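Local coordinates for phage tail sheath protein (Desulfitobacterium hafniense, PDB 3HXL) that probably polymerises into the contractile sheath that surrounds the tail tube of a myovirus-type phage or prophage particle, at residues A211-F216 with E236-A241; D242-I247 with N328-F333; S248-V253 with A309-F314; V254-T259 with Y288-D293. All coordinates share one frame; numbering follows the deposited sequence.

Contact 1. Residues A211-F216 with E236-A241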
loop_
_atom_site.group_PDB
_atom_site.type_symbol
_atom_site.label_atom_id
_atom_site.label_comp_id
_atom_site.label_asym_id
_atom_site.label_seq_id
_atom_site.Cartn_x
_atom_site.Cartn_y
_atom_site.Cartn_z
ATOM N N ALA A 211 -1.885 2.154 20.389
ATOM C CA ALA A 211 -0.835 1.157 20.563
ATOM C C ALA A 211 -0.285 0.721 19.207
ATOM O O ALA A 211 0.925 0.549 19.043
ATOM C CB ALA A 211 -1.376 -0.052 21.318
ATOM N N LEU A 212 -1.177 0.535 18.236
ATOM C CA LEU A 212 -0.762 0.125 16.901
ATOM C C LEU A 212 0.054 1.217 16.229
ATOM O O LEU A 212 1.028 0.934 15.530
ATOM C CB LEU A 212 -1.983 -0.203 16.033
ATOM C CG LEU A 212 -2.667 -1.536 16.322
ATOM C CD1 LEU A 212 -3.888 -1.695 15.428
ATOM C CD2 LEU A 212 -1.676 -2.669 16.084
ATOM N N LYS A 213 -0.350 2.464 16.439
ATOM C CA LYS A 213 0.353 3.593 15.847
ATOM C C LYS A 213 1.801 3.628 16.334
ATOM O O LYS A 213 2.714 3.899 15.556
ATOM C CB LYS A 213 -0.343 4.905 16.209
ATOM C CG LYS A 213 -1.762 5.038 15.671
ATOM C CD LYS A 213 -2.375 6.352 16.133
ATOM C CE LYS A 213 -3.883 6.371 15.963
ATOM N NZ LYS A 213 -4.460 7.655 16.451
ATOM N N ALA A 214 2.007 3.345 17.618
ATOM C CA ALA A 214 3.352 3.359 18.179
ATOM C C ALA A 214 4.181 2.254 17.551
ATOM O O ALA A 214 5.343 2.458 17.197
ATOM C CB ALA A 214 3.291 3.182 19.699
ATOM N N THR A 215 3.579 1.082 17.405
ATOM C CA THR A 215 4.266 -0.055 16.808
ATOM C C THR A 215 4.634 0.237 15.353
ATOM O O THR A 215 5.755 -0.041 14.927
ATOM C CB THR A 215 3.393 -1.325 16.885
ATOM O OG1 THR A 215 3.275 -1.738 18.255
ATOM C CG2 THR A 215 4.010 -2.457 16.077
ATOM N N PHE A 216 3.701 0.803 14.592
ATOM C CA PHE A 216 3.994 1.120 13.202
ATOM C C PHE A 216 5.091 2.177 13.110
ATOM O O PHE A 216 5.918 2.139 12.201
ATOM C CB PHE A 216 2.727 1.584 12.465
ATOM C CG PHE A 216 1.883 0.450 11.945
ATOM C CD1 PHE A 216 1.454 0.435 10.614
ATOM C CD2 PHE A 216 1.535 -0.621 12.773
ATOM C CE1 PHE A 216 0.690 -0.626 10.120
ATOM C CE2 PHE A 216 0.777 -1.684 12.287
ATOM C CZ PHE A 216 0.353 -1.691 10.951
ATOM N N GLU A 236 -3.221 8.006 11.599
ATOM C CA GLU A 236 -4.282 8.955 11.926
ATOM C C GLU A 236 -3.999 9.624 13.262
ATOM O O GLU A 236 -3.801 8.942 14.260
ATOM C CB GLU A 236 -5.621 8.217 12.042
ATOM C CG GLU A 236 -6.788 9.098 12.426
ATOM C CD GLU A 236 -7.187 9.015 13.901
ATOM O OE1 GLU A 236 -8.074 9.792 14.278
ATOM O OE2 GLU A 236 -6.646 8.192 14.677
ATOM N N ASN A 237 -3.987 10.952 13.277
ATOM C CA ASN A 237 -3.766 11.709 14.503
ATOM C C ASN A 237 -2.699 11.142 15.447
ATOM O O ASN A 237 -3.001 10.693 16.557
ATOM C CB ASN A 237 -5.100 11.863 15.248
ATOM C CG ASN A 237 -6.018 12.870 14.583
ATOM O OD1 ASN A 237 -5.835 14.076 14.729
ATOM N ND2 ASN A 237 -6.994 12.379 13.830
ATOM N N TYR A 238 -1.449 11.164 15.001
ATOM C CA TYR A 238 -0.353 10.680 15.825
ATOM C C TYR A 238 0.911 11.490 15.574
ATOM O O TYR A 238 1.962 10.942 15.228
ATOM C CB TYR A 238 -0.084 9.202 15.548
ATOM C CG TYR A 238 0.665 8.515 16.666
ATOM C CD1 TYR A 238 1.985 8.091 16.497
ATOM C CD2 TYR A 238 0.046 8.281 17.894
ATOM C CE1 TYR A 238 2.671 7.445 17.530
ATOM C CE2 TYR A 238 0.719 7.638 18.931
ATOM C CZ TYR A 238 2.029 7.221 18.743
ATOM O OH TYR A 238 2.686 6.566 19.762
ATOM N N PRO A 239 0.824 12.814 15.734
ATOM C CA PRO A 239 1.990 13.669 15.517
ATOM C C PRO A 239 3.104 13.363 16.520
ATOM O O PRO A 239 4.254 13.750 16.320
ATOM C CB PRO A 239 1.419 15.073 15.677
ATOM C CG PRO A 239 0.310 14.875 16.657
ATOM C CD PRO A 239 -0.341 13.612 16.155
ATOM N N ALA A 240 2.761 12.653 17.591
ATOM C CA ALA A 240 3.746 12.306 18.614
ATOM C C ALA A 240 4.898 11.473 18.049
ATOM O O ALA A 240 5.958 11.354 18.677
ATOM C CB ALA A 240 3.064 11.551 19.773
ATOM N N ALA A 241 4.691 10.888 16.872
ATOM C CA ALA A 241 5.721 10.075 16.231
ATOM C C ALA A 241 7.007 10.889 16.021
ATOM O O ALA A 241 8.113 10.354 16.128
ATOM C CB ALA A 241 5.207 9.540 14.878
#
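Lys-213 and Tyr-238 carry a surface contact in the subtilisin-like domain, where the start of helix 210-227 lies against the loop that leaves strand 232-236. One long side chain does most of the work, its methylenes packing on an aromatic ring and its ammonium reaching past the ring to oxygens at the strand end. CB of Lys-213 sits over the centre of the Tyr-238 ring, 3.7 Å from the centroid, in a CH-pi contact. Further out, CD lies 3.6 Å from Tyr-238 CD2. The rest of the lysine is stretched out beyond CG, a reach that suits a long, flexible aliphatic chain with a charged tip, and it delivers NZ to Glu-236. There NZ bonds to the backbone O of Glu-236 at 2.6 Å, coming in 24° from the carbonyl plane. It also forms a salt bridge to Glu-236 OE2 at 2.9 Å, on the anti side and well out of the carboxylate plane, while a third bond, to Asn-237 O, is weak. The bend of the Glu-236 chain at chi2 (-101°) brings CD round toward the lysine, so that the carboxylate joins the backbone O of the same residue at NZ. The other carboxylate oxygen, OE1, takes a bond of 2.8 Å from Asn-237 ND2, which lies well above the carboxylate plane and also donates to Lys-250 O. At the far end of the ring, Tyr-238 OH lies 3.4 Å from Ala-214 CB, a small residue that leaves room for the hydroxyl close to the helix. With a carboxylate and carbonyl oxygens around NZ, the lysine is probably held in its charged form, and the same grip ties the helix to the strand end.

Contact 2. Residues D242-I247 with N328-F333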
loop_
_atom_site.group_PDB
_atom_site.type_symbol
_atom_site.label_atom_id
_atom_site.label_comp_id
_atom_site.label_asym_id
_atom_site.label_seq_id
_atom_site.Cartn_x
_atom_site.Cartn_y
_atom_site.Cartn_z
ATOM N N ASP A 242 6.843 12.175 15.703
ATOM C CA ASP A 242 7.965 13.099 15.488
ATOM C C ASP A 242 9.104 12.426 14.721
ATOM O O ASP A 242 10.265 12.454 15.137
ATOM C CB ASP A 242 8.445 13.621 16.854
ATOM C CG ASP A 242 9.547 14.668 16.746
ATOM O OD1 ASP A 242 9.656 15.338 15.696
ATOM O OD2 ASP A 242 10.293 14.837 17.737
ATOM N N TYR A 243 8.751 11.832 13.585
ATOM C CA TYR A 243 9.705 11.114 12.756
ATOM C C TYR A 243 9.348 11.275 11.274
ATOM O O TYR A 243 8.172 11.204 10.908
ATOM C CB TYR A 243 9.686 9.642 13.163
ATOM C CG TYR A 243 10.640 8.769 12.380
ATOM C CD1 TYR A 243 12.002 9.063 12.334
ATOM C CD2 TYR A 243 10.176 7.655 11.678
ATOM C CE1 TYR A 243 12.884 8.271 11.602
ATOM C CE2 TYR A 243 11.053 6.853 10.941
ATOM C CZ TYR A 243 12.402 7.175 10.912
ATOM O OH TYR A 243 13.274 6.416 10.182
ATOM N N GLU A 244 10.360 11.495 10.434
ATOM C CA GLU A 244 10.146 11.694 8.991
ATOM C C GLU A 244 9.575 10.467 8.286
ATOM O O GLU A 244 9.091 10.554 7.151
ATOM C CB GLU A 244 11.453 12.106 8.294
ATOM C CG GLU A 244 12.551 11.044 8.311
ATOM C CD GLU A 244 13.483 11.188 9.508
ATOM O OE1 GLU A 244 13.090 11.851 10.492
ATOM O OE2 GLU A 244 14.601 10.640 9.459
ATOM N N GLY A 245 9.629 9.321 8.954
ATOM C CA GLY A 245 9.102 8.114 8.352
ATOM C C GLY A 245 7.615 7.949 8.610
ATOM O O GLY A 245 7.002 6.995 8.138
ATOM N N VAL A 246 7.025 8.884 9.348
ATOM C CA VAL A 246 5.601 8.800 9.670
ATOM C C VAL A 246 4.794 10.039 9.296
ATOM O O VAL A 246 5.152 11.154 9.657
ATOM C CB VAL A 246 5.382 8.551 11.184
ATOM C CG1 VAL A 246 3.895 8.528 11.497
ATOM C CG2 VAL A 246 6.040 7.249 11.598
ATOM N N ILE A 247 3.707 9.837 8.558
ATOM C CA ILE A 247 2.830 10.936 8.182
ATOM C C ILE A 247 1.577 10.792 9.037
ATOM O O ILE A 247 1.035 9.695 9.168
ATOM C CB ILE A 247 2.437 10.872 6.681
ATOM C CG1 ILE A 247 3.682 11.094 5.814
ATOM C CG2 ILE A 247 1.373 11.923 6.379
ATOM C CD1 ILE A 247 3.494 10.720 4.337
ATOM N N ASN A 328 5.447 15.436 6.901
ATOM C CA ASN A 328 5.421 14.277 7.784
ATOM C C ASN A 328 5.469 14.808 9.224
ATOM O O ASN A 328 5.463 16.020 9.437
ATOM C CB ASN A 328 6.590 13.323 7.479
ATOM C CG ASN A 328 7.941 14.010 7.512
ATOM O OD1 ASN A 328 8.375 14.523 8.551
ATOM N ND2 ASN A 328 8.626 14.009 6.375
ATOM N N THR A 329 5.515 13.911 10.204
ATOM C CA THR A 329 5.499 14.318 11.609
ATOM C C THR A 329 6.768 14.892 12.221
ATOM O O THR A 329 6.750 15.307 13.383
ATOM C CB THR A 329 5.080 13.159 12.510
ATOM O OG1 THR A 329 6.042 12.111 12.405
ATOM C CG2 THR A 329 3.722 12.631 12.103
ATOM N N LEU A 330 7.869 14.909 11.484
ATOM C CA LEU A 330 9.107 15.435 12.052
ATOM C C LEU A 330 9.018 16.909 12.429
ATOM O O LEU A 330 8.801 17.765 11.567
ATOM C CB LEU A 330 10.276 15.241 11.084
ATOM C CG LEU A 330 11.607 15.790 11.605
ATOM C CD1 LEU A 330 12.072 14.965 12.817
ATOM C CD2 LEU A 330 12.649 15.709 10.497
ATOM N N THR A 331 9.185 17.201 13.720
ATOM C CA THR A 331 9.151 18.582 14.204
ATOM C C THR A 331 10.386 18.952 15.024
ATOM O O THR A 331 10.700 20.131 15.155
ATOM C CB THR A 331 7.906 18.885 15.082
ATOM O OG1 THR A 331 7.889 18.009 16.214
ATOM C CG2 THR A 331 6.629 18.711 14.280
ATOM N N SER A 332 11.079 17.959 15.581
ATOM C CA SER A 332 12.278 18.225 16.373
ATOM C C SER A 332 13.474 18.318 15.434
ATOM O O SER A 332 14.235 17.368 15.288
ATOM C CB SER A 332 12.515 17.106 17.393
ATOM O OG SER A 332 11.402 16.964 18.252
ATOM N N PHE A 333 13.640 19.469 14.801
ATOM C CA PHE A 333 14.730 19.650 13.864
ATOM C C PHE A 333 16.067 19.890 14.545
ATOM O O PHE A 333 16.138 20.492 15.622
ATOM C CB PHE A 333 14.398 20.801 12.915
ATOM C CG PHE A 333 13.046 20.675 12.267
ATOM C CD1 PHE A 333 12.725 19.554 11.508
ATOM C CD2 PHE A 333 12.089 21.673 12.428
ATOM C CE1 PHE A 333 11.468 19.428 10.916
ATOM C CE2 PHE A 333 10.830 21.558 11.841
ATOM C CZ PHE A 333 10.517 20.436 11.085
#
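Asp-242 reaches across to the turn of chain at Thr-331 and Ser-332 and grips it with both carboxylate oxygens. OD1 accepts from Thr-331 N at 2.8 Å in a nearly straight bond (171°), and from Ser-332 N at 3.0 Å on its syn side. OD2 is hydrogen-bonded to Ser-332 OG, although the refined separation is so short that its exact length is doubtful. Although its CB points away from segment 328-333, CG is anti to the backbone N (chi1 -176°), and from there the carboxylate reaches the two adjacent N-H groups; a short acid suits two donors that converge on one oxygen. Two residues before Thr-331, Thr-329 is the second anchor. Its N donates to Val-246 O at 2.8 Å, and its OG1 lies 2.8 Å from Tyr-243 O and 3.0 Å from Val-246 O, so a single proton has two carbonyls to choose from. A CA-H...O contact of 3.3 Å from Asp-242 CA to Thr-329 O adds to the join. Behind these bonds stand two turns. Asn-328 OD1 accepts from Leu-330 N on an in-plane lone pair, an Asx turn that sets Thr-329 in place, and ND2 of the same amide donates to Phe-341 O. Across from it, residues 243 to 246 form a type I turn in which N of Gly-245 lies over one face of the Tyr-243 ring, toward its rim; glycine suits the place, since CE2 of that ring occupies the room of a side chain. Tyr-243 packs on helix 210-227, Ile-247 is bonded through its backbone to strand 232-236, and Glu-244 and Asn-328 lie against helix 344-364.

Contact 3. Residues S248-V253 with A309-F314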
loop_
_atom_site.group_PDB
_atom_site.type_symbol
_atom_site.label_atom_id
_atom_site.label_comp_id
_atom_site.label_asym_id
_atom_site.label_seq_id
_atom_site.Cartn_x
_atom_site.Cartn_y
_atom_site.Cartn_z
ATOM N N SER A 248 1.132 11.892 9.632
ATOM C CA SER A 248 -0.056 11.872 10.492
ATOM C C SER A 248 -1.211 12.706 9.938
ATOM O O SER A 248 -1.161 13.936 9.946
ATOM C CB SER A 248 0.301 12.380 11.894
ATOM O OG SER A 248 -0.820 12.335 12.762
ATOM N N VAL A 249 -2.257 12.024 9.480
ATOM C CA VAL A 249 -3.442 12.685 8.930
ATOM C C VAL A 249 -4.340 13.133 10.083
ATOM O O VAL A 249 -4.755 12.313 10.904
ATOM C CB VAL A 249 -4.233 11.723 8.019
ATOM C CG1 VAL A 249 -5.404 12.452 7.375
ATOM C CG2 VAL A 249 -3.310 11.135 6.961
ATOM N N LYS A 250 -4.642 14.429 10.135
ATOM C CA LYS A 250 -5.459 15.000 11.208
ATOM C C LYS A 250 -6.966 14.926 10.988
ATOM O O LYS A 250 -7.720 14.540 11.894
ATOM C CB LYS A 250 -5.065 16.467 11.441
ATOM C CG LYS A 250 -5.680 17.102 12.697
ATOM C CD LYS A 250 -5.258 18.560 12.845
ATOM C CE LYS A 250 -5.756 19.172 14.160
ATOM N NZ LYS A 250 -5.163 18.495 15.359
ATOM N N ASN A 251 -7.409 15.307 9.792
ATOM C CA ASN A 251 -8.831 15.289 9.489
ATOM C C ASN A 251 -9.190 14.444 8.271
ATOM O O ASN A 251 -8.321 13.861 7.617
ATOM C CB ASN A 251 -9.371 16.730 9.334
ATOM C CG ASN A 251 -8.721 17.501 8.189
ATOM O OD1 ASN A 251 -7.676 17.114 7.676
ATOM N ND2 ASN A 251 -9.337 18.613 7.804
ATOM N N GLY A 252 -10.485 14.371 7.994
ATOM C CA GLY A 252 -10.966 13.599 6.868
ATOM C C GLY A 252 -11.577 14.507 5.825
ATOM O O GLY A 252 -11.374 15.725 5.842
ATOM N N VAL A 253 -12.353 13.918 4.930
ATOM C CA VAL A 253 -12.967 14.691 3.870
ATOM C C VAL A 253 -14.395 14.268 3.596
ATOM O O VAL A 253 -14.878 13.266 4.128
ATOM C CB VAL A 253 -12.160 14.545 2.569
ATOM C CG1 VAL A 253 -10.742 15.069 2.771
ATOM C CG2 VAL A 253 -12.116 13.079 2.153
ATOM N N ALA A 309 2.737 21.437 14.522
ATOM C CA ALA A 309 2.748 20.179 15.260
ATOM C C ALA A 309 3.131 18.984 14.371
ATOM O O ALA A 309 3.263 17.863 14.857
ATOM C CB ALA A 309 1.379 19.940 15.900
ATOM N N GLY A 310 3.303 19.233 13.071
ATOM C CA GLY A 310 3.694 18.177 12.149
ATOM C C GLY A 310 2.537 17.359 11.603
ATOM O O GLY A 310 2.697 16.187 11.265
ATOM N N GLU A 311 1.371 17.985 11.497
ATOM C CA GLU A 311 0.187 17.307 11.014
ATOM C C GLU A 311 -0.147 17.506 9.536
ATOM O O GLU A 311 -0.039 18.609 8.996
ATOM C CB GLU A 311 -1.006 17.719 11.870
ATOM C CG GLU A 311 -0.765 17.473 13.350
ATOM C CD GLU A 311 -2.040 17.510 14.157
ATOM O OE1 GLU A 311 -2.399 18.600 14.662
ATOM O OE2 GLU A 311 -2.684 16.445 14.275
ATOM N N PHE A 312 -0.555 16.407 8.905
ATOM C CA PHE A 312 -0.957 16.383 7.501
ATOM C C PHE A 312 -2.478 16.600 7.570
ATOM O O PHE A 312 -3.199 15.786 8.148
ATOM C CB PHE A 312 -0.607 15.009 6.899
ATOM C CG PHE A 312 -0.829 14.907 5.408
ATOM C CD1 PHE A 312 -2.118 14.856 4.882
ATOM C CD2 PHE A 312 0.256 14.869 4.530
ATOM C CE1 PHE A 312 -2.327 14.771 3.501
ATOM C CE2 PHE A 312 0.060 14.784 3.151
ATOM C CZ PHE A 312 -1.232 14.735 2.637
ATOM N N LEU A 313 -2.958 17.701 6.999
ATOM C CA LEU A 313 -4.378 18.012 7.049
ATOM C C LEU A 313 -4.929 18.599 5.753
ATOM O O LEU A 313 -4.187 19.161 4.945
ATOM C CB LEU A 313 -4.640 18.997 8.190
ATOM C CG LEU A 313 -3.948 20.352 8.010
ATOM C CD1 LEU A 313 -4.956 21.383 7.498
ATOM C CD2 LEU A 313 -3.370 20.809 9.335
ATOM N N PHE A 314 -6.241 18.470 5.581
ATOM C CA PHE A 314 -6.935 18.982 4.406
ATOM C C PHE A 314 -7.640 20.284 4.745
ATOM O O PHE A 314 -8.115 20.472 5.868
ATOM C CB PHE A 314 -7.975 17.964 3.930
ATOM C CG PHE A 314 -7.390 16.636 3.562
ATOM C CD1 PHE A 314 -6.774 16.453 2.326
ATOM C CD2 PHE A 314 -7.423 15.575 4.462
ATOM C CE1 PHE A 314 -6.189 15.239 2.000
ATOM C CE2 PHE A 314 -6.840 14.355 4.143
ATOM C CZ PHE A 314 -6.224 14.184 2.909
HETATM O O HOH W 1 2.343 14.377 8.874
HETATM O O HOH W 2 -2.259 14.400 12.539
#
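Segments 248-253 and 309-314 run in nearly the same direction, 15° apart, and join at a single bridge between Val-249 and Phe-312, with Phe-312 N bonded to Ser-248 O at 2.7 Å and Lys-250 N to Phe-312 O at 2.8 Å. Beyond the bridge a side chain takes over from the backbone: the amide of Asn-251 pairs with both polar atoms of Phe-314. OD1 receives Phe-314 N at 2.9 Å, in the carbonyl plane and on a lone pair, and ND2 donates almost straight (170°) to Phe-314 O. Asparagine suits this place because its amide presents an acceptor and a donor side by side, as a peptide group does. Val-249 is bonded through its backbone to Leu-235 of strand 232-236 and to Asn-237 just after it, so here strand 246-255 has strand 232-236 parallel to it on one edge and the bridged segment on the other, within the mixed sheet of the subtilisin-like domain. Beside the bridge, Lys-250 NZ forms a 2.9 Å salt bridge with Glu-311 OE1 on the syn side, its ammonium turned back by chi4 (63°) at the end of an otherwise extended chain. Water 2 donates to Glu-311 OE2 and lies doubtfully close to Ser-248 OG, which also bonds Tyr-238 N. Water 1 joins Ser-248 N to Gly-310 O, and Gly-310, with positive phi, closes helix 300-308 in a Schellman motif. The apolar side is formed around Phe-314: Val-253 CG1 lies over one ring face, 4.0 Å from the centroid and offset toward the rim, and Val-249 CG1 touches Phe-314 CE2 at 4.0 Å. Asn-251 O lies in plane at the edge of that ring, buried and with no hydrogen-bonding partner in the model.

Contact 4. Residues V254-T259 with Y288-D293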
loop_
_atom_site.group_PDB
_atom_site.type_symbol
_atom_site.label_atom_id
_atom_site.label_comp_id
_atom_site.label_asym_id
_atom_site.label_seq_id
_atom_site.Cartn_x
_atom_site.Cartn_y
_atom_site.Cartn_z
ATOM N N VAL A 254 -15.072 15.058 2.771
ATOM C CA VAL A 254 -16.435 14.762 2.376
ATOM C C VAL A 254 -16.381 14.565 0.873
ATOM O O VAL A 254 -15.915 15.443 0.142
ATOM C CB VAL A 254 -17.391 15.920 2.716
ATOM C CG1 VAL A 254 -18.808 15.546 2.325
ATOM C CG2 VAL A 254 -17.318 16.227 4.216
ATOM N N LEU A 255 -16.834 13.399 0.427
ATOM C CA LEU A 255 -16.823 13.046 -0.984
ATOM C C LEU A 255 -18.011 13.627 -1.750
ATOM O O LEU A 255 -19.013 14.027 -1.156
ATOM C CB LEU A 255 -16.810 11.523 -1.131
ATOM C CG LEU A 255 -15.670 10.767 -0.434
ATOM C CD1 LEU A 255 -15.742 9.289 -0.807
ATOM C CD2 LEU A 255 -14.326 11.350 -0.855
ATOM N N ALA A 256 -17.893 13.672 -3.073
ATOM C CA ALA A 256 -18.963 14.213 -3.902
ATOM C C ALA A 256 -20.259 13.417 -3.760
ATOM O O ALA A 256 -21.345 13.949 -3.982
ATOM C CB ALA A 256 -18.525 14.255 -5.366
ATOM N N ASP A 257 -20.153 12.145 -3.390
ATOM C CA ASP A 257 -21.344 11.312 -3.232
ATOM C C ASP A 257 -21.957 11.483 -1.843
ATOM O O ASP A 257 -22.909 10.789 -1.491
ATOM C CB ASP A 257 -20.997 9.840 -3.476
ATOM C CG ASP A 257 -20.195 9.233 -2.343
ATOM O OD1 ASP A 257 -19.476 9.984 -1.653
ATOM O OD2 ASP A 257 -20.275 8.000 -2.153
ATOM N N GLY A 258 -21.408 12.409 -1.062
ATOM C CA GLY A 258 -21.920 12.653 0.276
ATOM C C GLY A 258 -21.187 11.899 1.374
ATOM O O GLY A 258 -21.352 12.209 2.553
ATOM N N THR A 259 -20.375 10.915 0.991
ATOM C CA THR A 259 -19.613 10.108 1.944
ATOM C C THR A 259 -18.657 10.936 2.803
ATOM O O THR A 259 -17.900 11.756 2.289
ATOM C CB THR A 259 -18.760 9.036 1.223
ATOM O OG1 THR A 259 -19.601 8.213 0.407
ATOM C CG2 THR A 259 -18.027 8.158 2.239
ATOM N N TYR A 288 -7.816 16.133 -2.754
ATOM C CA TYR A 288 -8.114 14.735 -2.479
ATOM C C TYR A 288 -9.136 14.345 -3.544
ATOM O O TYR A 288 -10.244 14.873 -3.557
ATOM C CB TYR A 288 -8.739 14.607 -1.088
ATOM C CG TYR A 288 -9.110 13.199 -0.678
ATOM C CD1 TYR A 288 -10.026 12.447 -1.416
ATOM C CD2 TYR A 288 -8.552 12.618 0.459
ATOM C CE1 TYR A 288 -10.374 11.152 -1.032
ATOM C CE2 TYR A 288 -8.890 11.328 0.851
ATOM C CZ TYR A 288 -9.797 10.600 0.104
ATOM O OH TYR A 288 -10.101 9.309 0.483
ATOM N N ASP A 289 -8.774 13.419 -4.423
ATOM C CA ASP A 289 -9.667 13.002 -5.502
ATOM C C ASP A 289 -11.084 12.640 -5.063
ATOM O O ASP A 289 -11.277 11.765 -4.217
ATOM C CB ASP A 289 -9.058 11.820 -6.257
ATOM C CG ASP A 289 -7.631 12.078 -6.677
ATOM O OD1 ASP A 289 -6.711 11.513 -6.050
ATOM O OD2 ASP A 289 -7.430 12.855 -7.633
ATOM N N GLU A 290 -12.065 13.322 -5.650
ATOM C CA GLU A 290 -13.499 13.081 -5.369
ATOM C C GLU A 290 -14.044 13.860 -4.163
ATOM O O GLU A 290 -15.251 13.856 -3.924
ATOM C CB GLU A 290 -13.800 11.568 -5.230
ATOM C CG GLU A 290 -15.285 11.196 -5.050
ATOM C CD GLU A 290 -15.536 9.694 -4.937
ATOM O OE1 GLU A 290 -14.559 8.924 -4.849
ATOM O OE2 GLU A 290 -16.724 9.290 -4.940
ATOM N N ALA A 291 -13.170 14.539 -3.426
ATOM C CA ALA A 291 -13.600 15.283 -2.245
ATOM C C ALA A 291 -14.066 16.701 -2.543
ATOM O O ALA A 291 -13.495 17.390 -3.385
ATOM C CB ALA A 291 -12.474 15.319 -1.228
ATOM N N VAL A 292 -15.096 17.144 -1.829
ATOM C CA VAL A 292 -15.607 18.490 -2.040
ATOM C C VAL A 292 -15.583 19.359 -0.786
ATOM O O VAL A 292 -15.912 20.544 -0.839
ATOM C CB VAL A 292 -17.041 18.453 -2.624
ATOM C CG1 VAL A 292 -17.024 17.698 -3.952
ATOM C CG2 VAL A 292 -18.005 17.775 -1.646
ATOM N N ASP A 293 -15.177 18.782 0.337
ATOM C CA ASP A 293 -15.113 19.531 1.586
ATOM C C ASP A 293 -14.227 18.725 2.539
ATOM O O ASP A 293 -13.814 17.615 2.210
ATOM C CB ASP A 293 -16.532 19.681 2.165
ATOM C CG ASP A 293 -16.669 20.874 3.107
ATOM O OD1 ASP A 293 -15.640 21.437 3.531
ATOM O OD2 ASP A 293 -17.821 21.243 3.434
#
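The ring of Tyr-288 meets Leu-255 CD2 obliquely through CE1, at 4.0 Å, while Trp-269 stacks on the ring and Glu-77 bonds its hydroxyl. A second flat group, the carboxylate of Glu-290, ends a chain that crosses the same leucine at a slant, with CD 4.2 Å from Leu-255 CD1; its charge is met by Lys-80. The branched tip of Leu-255 thus reaches the ring with one methyl and the glutamate with the other. A third flat group, the carboxylate of Asp-257, has Thr-259 N above its plane, where the N-H bonds OD1 in an Asx turn. Asp-257 OD1 stays 4.3 Å from Glu-290 OE2, a pair of like charges that would be expected to repel slightly. The backbones join as antiparallel strands interrupted by a classic beta bulge: Val-292 and Asp-293 both face Val-254. Val-254 O takes a straight bond of 2.7 Å from Val-292 N and a weak one from Asp-293 N, and Val-254 N donates to Asp-293 O at 2.9 Å. Past the bulge Ala-256 N donates to Glu-290 O at 2.8 Å. Valine, with its beta-branch, suits the extended chain at 254, where its CB lies 3.9 Å from Asp-293 CB, both side chains pointing the same way. Each segment also holds a turn: residues 288 to 291, leading into the strand, make a type II turn with Glu-290 at positive phi, and 255 to 258, leaving it, a type I turn that ends on Gly-258, whose positive phi (95°) is easy only without a side chain. Leu-255 and Glu-290 pack against helix 73-78, and Tyr-288 and Ala-291 each touch strands 320-323 and 246-255.

Overall arrangement
Strand 246-255 threads contacts 2, 3 and 4 in chain order, and contact 1 sits where the chain approaches it from strand 232-236. The centres of contacts 1 and 2 are about 11 Å apart, and Ala-241 CB packs on Thr-329 OG1. The centre of contact 3 lies about 13 Å from each of theirs: Ser-248 OG reaches Tyr-238 N toward contact 1, and Ile-247 CG2 of contact 2 touches the Phe-312 ring. Contact 4, its centre about 16 Å from that of contact 3, continues its apolar side through Phe-314 CZ against Tyr-288. Contacts 2 and 4, with centres about 28 Å apart, do not touch. The contacts are structural packing around one strand, largely within the subtilisin-like domain.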